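Long-range contacts in deseasin MCP-01 (Pseudoalteromonas sp., PDB 3VV3), which degrades collagen as a bacterial serine protease of the subtilisin family, hydrolysing peptide bonds and carrying bound calcium: residues W65-E70 / D79-I84; I90-D95 / I150-Y155. All coordinates share one frame; numbering follows the deposited sequence.

The chain leaves strand 45-50 of the parallel sheet and enters a long loop before strand 89-91. Contact 1 closes within this loop: 65-70 meets 79-84, and the eight residues between them have no helix or strand. The chain then runs into edge strand 89-91, where contact 2 opens. It passes strand 131-136 and returns in helix 146-161, so contact 2 joins the sheet edge to that helix. The two contacts follow in series and neither nests nor crosses. They still touch in space: the Y83 ring packs on I90, and N81 packs on Y155. The calcium-binding loop therefore packs against edge strand 89-91 and helix 146-161.

Contact 1: W65-E70 / D79-I84; sequences WVNSGE and DGNGYI. With CA (calcium ion), chain C; CA (calcium ion), chain F.
The first torsions of N67 and D79 turn their tips together. N67 CG is anti to its backbone N (chi1 -172°), while D79 CG lies between its backbone N and carbonyl carbon (chi1 57°). N67 ND2 gives a nearly straight hydrogen bond of 3.1 Å to D79 OD2. D79 OD2 lies close to the amide plane of N67, while the N-H comes from above the D79 carboxylate plane. The two planes are strongly turned against each other. The other amide atom, N67 OD1, accepts from G69 N at 2.8 Å and closes an Asx turn. N67 is thus held at both ends of its amide.

E70 crosses D79 at about a right angle. Its carboxylate bridges two calcium ions. E70 OE2 binds the first calcium ion at 2.3 Å. E70 OE1 binds the second calcium ion. D79 OD1 joins the first calcium ion at 2.4 Å, with N81 OD1 and the backbone Y83 O. The close approach of these oxygens reflects the shared metal, which probably offsets their repulsion. D77 and D86 complete this site. The second ion is also bound by I71, D74, I76, N78 and D85, and N78 is a polar partner of the E70 carboxylate as well. The segment from D77 to G82, DNDGNG, resembles the DxDxDG calcium loop of EF-hands, with E70 bridging to a second calcium.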
ATOM      1  N   TRP A  65      12.306   2.852  21.937  1.00  7.21           N
ATOM      2  CA  TRP A  65      13.210   3.853  22.505  1.00  6.84           C
ATOM      3  C   TRP A  65      12.525   4.631  23.618  1.00  6.78           C
ATOM      4  O   TRP A  65      11.328   4.922  23.540  1.00  6.24           O
ATOM      5  CB  TRP A  65      13.662   4.819  21.412  1.00  6.09           C
ATOM      6  CG  TRP A  65      14.517   5.955  21.867  1.00  6.03           C
ATOM      7  CD1 TRP A  65      15.839   5.909  22.198  1.00  8.95           C
ATOM      8  CD2 TRP A  65      14.115   7.321  22.004  1.00  5.41           C
ATOM      9  NE1 TRP A  65      16.288   7.165  22.542  1.00  7.66           N
ATOM     10  CE2 TRP A  65      15.249   8.050  22.430  1.00  8.45           C
ATOM     11  CE3 TRP A  65      12.905   8.000  21.808  1.00  5.78           C
ATOM     12  CZ2 TRP A  65      15.211   9.427  22.661  1.00  7.81           C
ATOM     13  CZ3 TRP A  65      12.862   9.371  22.042  1.00  8.21           C
ATOM     14  CH2 TRP A  65      14.013  10.074  22.453  1.00  7.80           C
ATOM     15  N   VAL A  66      13.296   4.967  24.653  1.00  6.28           N
ATOM     16  CA  VAL A  66      12.828   5.836  25.711  1.00  6.09           C
ATOM     17  C   VAL A  66      13.760   7.039  25.829  1.00  8.10           C
ATOM     18  O   VAL A  66      14.982   6.891  25.960  1.00  9.18           O
ATOM     19  CB  VAL A  66      12.751   5.095  27.060  1.00  8.19           C
ATOM     20  CG1 VAL A  66      12.350   6.062  28.168  1.00  9.31           C
ATOM     21  CG2 VAL A  66      11.755   3.951  26.965  1.00  8.68           C
ATOM     22  N   ASN A  67      13.168   8.224  25.762  1.00  7.34           N
ATOM     23  CA  ASN A  67      13.897   9.485  25.857  1.00  6.31           C
ATOM     24  C   ASN A  67      14.433   9.670  27.277  1.00  8.15           C
ATOM     25  O   ASN A  67      13.658   9.881  28.215  1.00  6.86           O
ATOM     26  CB  ASN A  67      12.952  10.634  25.497  1.00  7.94           C
ATOM     27  CG  ASN A  67      13.657  11.972  25.379  1.00  6.10           C
ATOM     28  OD1 ASN A  67      14.748  12.165  25.912  1.00  9.56           O
ATOM     29  ND2 ASN A  67      13.022  12.914  24.678  1.00  4.95           N
ATOM     30  N   SER A  68      15.755   9.596  27.431  1.00  6.07           N
ATOM     31  CA  SER A  68      16.366   9.671  28.758  1.00  7.38           C
ATOM     32  C   SER A  68      16.218  11.067  29.357  1.00 11.16           C
ATOM     33  O   SER A  68      16.389  11.255  30.560  1.00  9.36           O
ATOM     34  CB  SER A  68      17.840   9.270  28.695  1.00 11.59           C
ATOM     35  OG  SER A  68      18.591  10.238  27.989  1.00 18.69           O
ATOM     36  N   GLY A  69      15.874  12.038  28.516  1.00  6.72           N
ATOM     37  CA  GLY A  69      15.767  13.423  28.958  1.00  9.69           C
ATOM     38  C   GLY A  69      14.353  13.892  29.254  1.00  9.93           C
ATOM     39  O   GLY A  69      14.142  15.066  29.576  1.00 10.32           O
ATOM     40  N   GLU A  70      13.385  12.987  29.136  1.00  8.50           N
ATOM     41  CA  GLU A  70      11.988  13.306  29.408  1.00  8.45           C
ATOM     42  C   GLU A  70      11.444  12.616  30.647  1.00 11.11           C
ATOM     43  O   GLU A  70      11.594  11.399  30.822  1.00 11.72           O
ATOM     44  CB  GLU A  70      11.095  12.935  28.214  1.00  9.46           C
ATOM     45  CG  GLU A  70      10.942  14.036  27.168  1.00  9.26           C
ATOM     46  CD  GLU A  70       9.983  15.124  27.603  1.00  9.76           C
ATOM     47  OE1 GLU A  70       9.269  14.915  28.596  1.00  4.81           O
ATOM     48  OE2 GLU A  70       9.921  16.178  26.954  1.00  6.72           O
ATOM     49  N   ASP A  79      13.595  18.141  28.238  1.00  6.14           N
ATOM     50  CA  ASP A  79      14.865  18.214  27.524  1.00  9.33           C
ATOM     51  C   ASP A  79      14.952  19.396  26.565  1.00 10.40           C
ATOM     52  O   ASP A  79      15.978  19.598  25.919  1.00 10.96           O
ATOM     53  CB  ASP A  79      15.222  16.882  26.830  1.00  8.86           C
ATOM     54  CG  ASP A  79      14.155  16.403  25.863  1.00 11.10           C
ATOM     55  OD1 ASP A  79      12.998  16.822  26.008  1.00  5.84           O
ATOM     56  OD2 ASP A  79      14.473  15.589  24.967  1.00 11.45           O
ATOM     57  N   GLY A  80      13.887  20.188  26.493  1.00  6.94           N
ATOM     58  CA  GLY A  80      13.891  21.390  25.685  1.00  6.58           C
ATOM     59  C   GLY A  80      14.112  21.136  24.206  1.00  8.98           C
ATOM     60  O   GLY A  80      14.825  21.882  23.537  1.00  7.72           O
ATOM     61  N   ASN A  81      13.515  20.073  23.683  1.00  6.14           N
ATOM     62  CA  ASN A  81      13.672  19.797  22.261  1.00  7.15           C
ATOM     63  C   ASN A  81      12.458  20.196  21.434  1.00  9.28           C
ATOM     64  O   ASN A  81      12.386  19.908  20.233  1.00  8.62           O
ATOM     65  CB  ASN A  81      14.088  18.341  22.000  1.00 10.07           C
ATOM     66  CG  ASN A  81      12.980  17.345  22.287  1.00  9.38           C
ATOM     67  OD1 ASN A  81      11.958  17.677  22.896  1.00  3.96           O
ATOM     68  ND2 ASN A  81      13.181  16.109  21.842  1.00  5.88           N
ATOM     69  N   GLY A  82      11.508  20.872  22.074  1.00  9.45           N
ATOM     70  CA  GLY A  82      10.390  21.457  21.348  1.00  9.87           C
ATOM     71  C   GLY A  82       9.114  20.641  21.420  1.00  7.08           C
ATOM     72  O   GLY A  82       8.064  21.086  20.962  1.00 10.48           O
ATOM     73  N   TYR A  83       9.208  19.441  21.987  1.00  5.18           N
ATOM     74  CA  TYR A  83       8.055  18.555  22.103  1.00  6.36           C
ATOM     75  C   TYR A  83       7.845  18.126  23.541  1.00  8.82           C
ATOM     76  O   TYR A  83       8.777  17.731  24.229  1.00  6.47           O
ATOM     77  CB  TYR A  83       8.220  17.327  21.186  1.00  6.48           C
ATOM     78  CG  TYR A  83       8.337  17.747  19.742  1.00  7.02           C
ATOM     79  CD1 TYR A  83       7.204  17.937  18.964  1.00  7.44           C
ATOM     80  CD2 TYR A  83       9.576  18.004  19.171  1.00  7.15           C
ATOM     81  CE1 TYR A  83       7.305  18.355  17.653  1.00 10.07           C
ATOM     82  CE2 TYR A  83       9.687  18.426  17.845  1.00  6.05           C
ATOM     83  CZ  TYR A  83       8.543  18.592  17.099  1.00  7.93           C
ATOM     84  OH  TYR A  83       8.618  19.006  15.785  1.00  8.70           O
ATOM     85  N   ILE A  84       6.611  18.211  24.004  1.00  7.20           N
ATOM     86  CA  ILE A  84       6.308  17.845  25.379  1.00  5.84           C
ATOM     87  C   ILE A  84       6.102  16.341  25.554  1.00  8.93           C
ATOM     88  O   ILE A  84       5.338  15.717  24.820  1.00  6.76           O
ATOM     89  CB  ILE A  84       5.044  18.565  25.855  1.00  8.83           C
ATOM     90  CG1 ILE A  84       5.303  20.072  25.940  1.00  9.64           C
ATOM     91  CG2 ILE A  84       4.568  17.978  27.192  1.00  9.21           C
ATOM     92  CD1 ILE A  84       4.027  20.903  26.094  1.00 11.15           C
TER
HETATM   93 CA    CA C 401      10.833  16.913  25.021  1.00 30.00          CA
HETATM   94 CA    CA F 404       8.055  15.664  30.402  1.00 30.00          CA

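Contact 2: I90-D95 / I150-Y155; sequences INAITD and IKCIDY
The Y155 ring has I90 over one face. I90 CG1 stands above the ring centre. I90 CG2 makes a CH-pi contact 3.9 Å from the ring centroid. I90 CD1 reaches the base of the ring, 3.7 Å from Y155 CG. I90 and Y155 lie alongside each other and point opposite ways. The Y83 ring also meets Y155, with the planes at about 90°, and Y155 OH is hydrogen-bonded to D86, a calcium ligand.

One helical turn earlier, A92 CB packs 3.7 Å from C152 SG. That sulfur is in a disulfide with C135 of strand 131-136, the neighbour of strand 89-91 in the sheet. K151 crosses D95 at about a right angle. Its chain bends at chi3 (73°), which turns CE toward the 90-95 segment. K151 NZ then grips two oxygens. It forms a salt bridge of 2.7 Å to D95 OD1, on the syn side of the carboxylate. It also gives a hydrogen bond of 2.9 Å to A92 O. The apolar part is buried, and the charged pair lies toward the surface, where D95 is exposed. Helix 146-161 thus packs on edge strand 89-91 and the turn that follows it, in the parallel alpha/beta fold of subtilisins.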
ATOM      1  N   ILE A  90       7.496  11.332  18.514  1.00  5.12           N
ATOM      2  CA  ILE A  90       6.537  12.421  18.371  1.00  6.16           C
ATOM      3  C   ILE A  90       5.542  12.210  17.250  1.00  6.11           C
ATOM      4  O   ILE A  90       5.708  11.330  16.399  1.00  4.59           O
ATOM      5  CB  ILE A  90       7.240  13.772  18.091  1.00  5.96           C
ATOM      6  CG1 ILE A  90       8.022  13.712  16.769  1.00  6.92           C
ATOM      7  CG2 ILE A  90       8.131  14.182  19.272  1.00  5.79           C
ATOM      8  CD1 ILE A  90       8.431  15.085  16.212  1.00  6.13           C
ATOM      9  N   ASN A  91       4.503  13.040  17.272  1.00  6.57           N
ATOM     10  CA  ASN A  91       3.579  13.179  16.157  1.00  7.64           C
ATOM     11  C   ASN A  91       3.855  14.550  15.534  1.00  8.50           C
ATOM     12  O   ASN A  91       3.608  15.583  16.168  1.00  7.26           O
ATOM     13  CB  ASN A  91       2.138  13.077  16.670  1.00  8.33           C
ATOM     14  CG  ASN A  91       1.096  13.205  15.566  1.00  8.93           C
ATOM     15  OD1 ASN A  91       1.259  13.986  14.630  1.00  8.62           O
ATOM     16  ND2 ASN A  91       0.008  12.445  15.686  1.00  8.48           N
ATOM     17  N   ALA A  92       4.402  14.556  14.319  1.00  6.11           N
ATOM     18  CA  ALA A  92       4.790  15.805  13.650  1.00  5.56           C
ATOM     19  C   ALA A  92       3.611  16.582  13.082  1.00  8.23           C
ATOM     20  O   ALA A  92       3.762  17.733  12.657  1.00 11.57           O
ATOM     21  CB  ALA A  92       5.825  15.533  12.554  1.00  8.02           C
ATOM     22  N   ILE A  93       2.442  15.950  13.055  1.00  7.31           N
ATOM     23  CA  ILE A  93       1.230  16.624  12.613  1.00  9.52           C
ATOM     24  C   ILE A  93       0.647  17.494  13.740  1.00  9.13           C
ATOM     25  O   ILE A  93       0.287  18.662  13.522  1.00 11.31           O
ATOM     26  CB  ILE A  93       0.174  15.601  12.125  1.00  7.82           C
ATOM     27  CG1 ILE A  93       0.767  14.688  11.045  1.00 10.09           C
ATOM     28  CG2 ILE A  93      -1.063  16.325  11.614  1.00  8.78           C
ATOM     29  CD1 ILE A  93      -0.125  13.493  10.710  1.00 13.26           C
ATOM     30  N   THR A  94       0.580  16.931  14.943  1.00  8.15           N
ATOM     31  CA  THR A  94      -0.109  17.578  16.058  1.00  9.06           C
ATOM     32  C   THR A  94       0.855  18.124  17.105  1.00 10.46           C
ATOM     33  O   THR A  94       0.442  18.840  18.022  1.00 10.84           O
ATOM     34  CB  THR A  94      -1.054  16.599  16.763  1.00  9.15           C
ATOM     35  OG1 THR A  94      -0.287  15.556  17.386  1.00  9.62           O
ATOM     36  CG2 THR A  94      -2.040  15.991  15.767  1.00 12.42           C
ATOM     37  N   ASP A  95       2.132  17.774  16.957  1.00  9.98           N
ATOM     38  CA  ASP A  95       3.185  18.115  17.915  1.00  9.16           C
ATOM     39  C   ASP A  95       3.088  17.370  19.240  1.00  9.20           C
ATOM     40  O   ASP A  95       3.905  17.583  20.134  1.00  8.88           O
ATOM     41  CB  ASP A  95       3.257  19.628  18.167  1.00  9.06           C
ATOM     42  CG  ASP A  95       3.819  20.382  16.993  1.00 14.97           C
ATOM     43  OD1 ASP A  95       4.440  19.752  16.113  1.00 10.95           O
ATOM     44  OD2 ASP A  95       3.634  21.612  16.943  1.00 20.48           O
ATOM     45  N   ILE A 150       9.939  16.778   7.081  1.00  4.05           N
ATOM     46  CA  ILE A 150      11.085  17.593   7.509  1.00  6.10           C
ATOM     47  C   ILE A 150      11.113  17.787   9.032  1.00  5.88           C
ATOM     48  O   ILE A 150      12.176  17.711   9.659  1.00  5.83           O
ATOM     49  CB  ILE A 150      11.121  18.949   6.759  1.00  5.41           C
ATOM     50  CG1 ILE A 150      11.492  18.722   5.290  1.00  6.38           C
ATOM     51  CG2 ILE A 150      12.121  19.890   7.397  1.00  7.57           C
ATOM     52  CD1 ILE A 150      11.240  19.942   4.399  1.00  8.59           C
ATOM     53  N   LYS A 151       9.953  18.018   9.637  1.00  5.87           N
ATOM     54  CA  LYS A 151       9.889  18.108  11.091  1.00  6.17           C
ATOM     55  C   LYS A 151      10.431  16.829  11.724  1.00  5.33           C
ATOM     56  O   LYS A 151      11.134  16.880  12.731  1.00  4.12           O
ATOM     57  CB  LYS A 151       8.463  18.380  11.580  1.00  8.00           C
ATOM     58  CG  LYS A 151       7.972  19.785  11.280  1.00  9.42           C
ATOM     59  CD  LYS A 151       6.494  19.965  11.647  1.00 14.56           C
ATOM     60  CE  LYS A 151       6.272  20.041  13.145  1.00 13.57           C
ATOM     61  NZ  LYS A 151       4.823  20.305  13.448  1.00 11.85           N
ATOM     62  N   CYS A 152      10.104  15.686  11.130  1.00  3.80           N
ATOM     63  CA  CYS A 152      10.601  14.399  11.619  1.00  4.28           C
ATOM     64  C   CYS A 152      12.113  14.287  11.505  1.00  5.05           C
ATOM     65  O   CYS A 152      12.787  13.889  12.455  1.00  4.87           O
ATOM     66  CB  CYS A 152       9.940  13.239  10.866  1.00  3.91           C
ATOM     67  SG  CYS A 152       8.233  12.943  11.391  1.00  7.12           S
ATOM     68  N   ILE A 153      12.644  14.619  10.336  1.00  4.14           N
ATOM     69  CA  ILE A 153      14.090  14.545  10.139  1.00  5.23           C
ATOM     70  C   ILE A 153      14.823  15.476  11.105  1.00  4.48           C
ATOM     71  O   ILE A 153      15.772  15.065  11.767  1.00  3.40           O
ATOM     72  CB  ILE A 153      14.483  14.829   8.674  1.00  4.57           C
ATOM     73  CG1 ILE A 153      13.825  13.794   7.755  1.00  3.85           C
ATOM     74  CG2 ILE A 153      16.009  14.821   8.515  1.00  5.57           C
ATOM     75  CD1 ILE A 153      13.800  14.181   6.287  1.00  4.93           C
ATOM     76  N   ASP A 154      14.354  16.715  11.210  1.00  5.17           N
ATOM     77  CA  ASP A 154      14.940  17.664  12.153  1.00  8.12           C
ATOM     78  C   ASP A 154      14.896  17.128  13.589  1.00  5.61           C
ATOM     79  O   ASP A 154      15.850  17.299  14.355  1.00  5.76           O
ATOM     80  CB  ASP A 154      14.210  19.010  12.088  1.00  8.46           C
ATOM     81  CG  ASP A 154      14.473  19.772  10.792  1.00 10.44           C
ATOM     82  OD1 ASP A 154      15.314  19.341   9.973  1.00  9.22           O
ATOM     83  OD2 ASP A 154      13.824  20.826  10.601  1.00 12.97           O
ATOM     84  N   TYR A 155      13.784  16.499  13.959  1.00  4.39           N
ATOM     85  CA  TYR A 155      13.640  15.949  15.314  1.00  4.80           C
ATOM     86  C   TYR A 155      14.686  14.876  15.576  1.00  4.99           C
ATOM     87  O   TYR A 155      15.347  14.873  16.618  1.00  5.46           O
ATOM     88  CB  TYR A 155      12.239  15.358  15.510  1.00  5.93           C
ATOM     89  CG  TYR A 155      12.034  14.568  16.790  1.00  4.02           C
ATOM     90  CD1 TYR A 155      11.820  15.216  18.004  1.00  6.00           C
ATOM     91  CD2 TYR A 155      11.997  13.173  16.777  1.00  7.46           C
ATOM     92  CE1 TYR A 155      11.617  14.499  19.181  1.00  7.31           C
ATOM     93  CE2 TYR A 155      11.786  12.445  17.956  1.00  6.20           C
ATOM     94  CZ  TYR A 155      11.596  13.120  19.148  1.00  6.22           C
ATOM     95  OH  TYR A 155      11.379  12.418  20.311  1.00  5.60           O
TER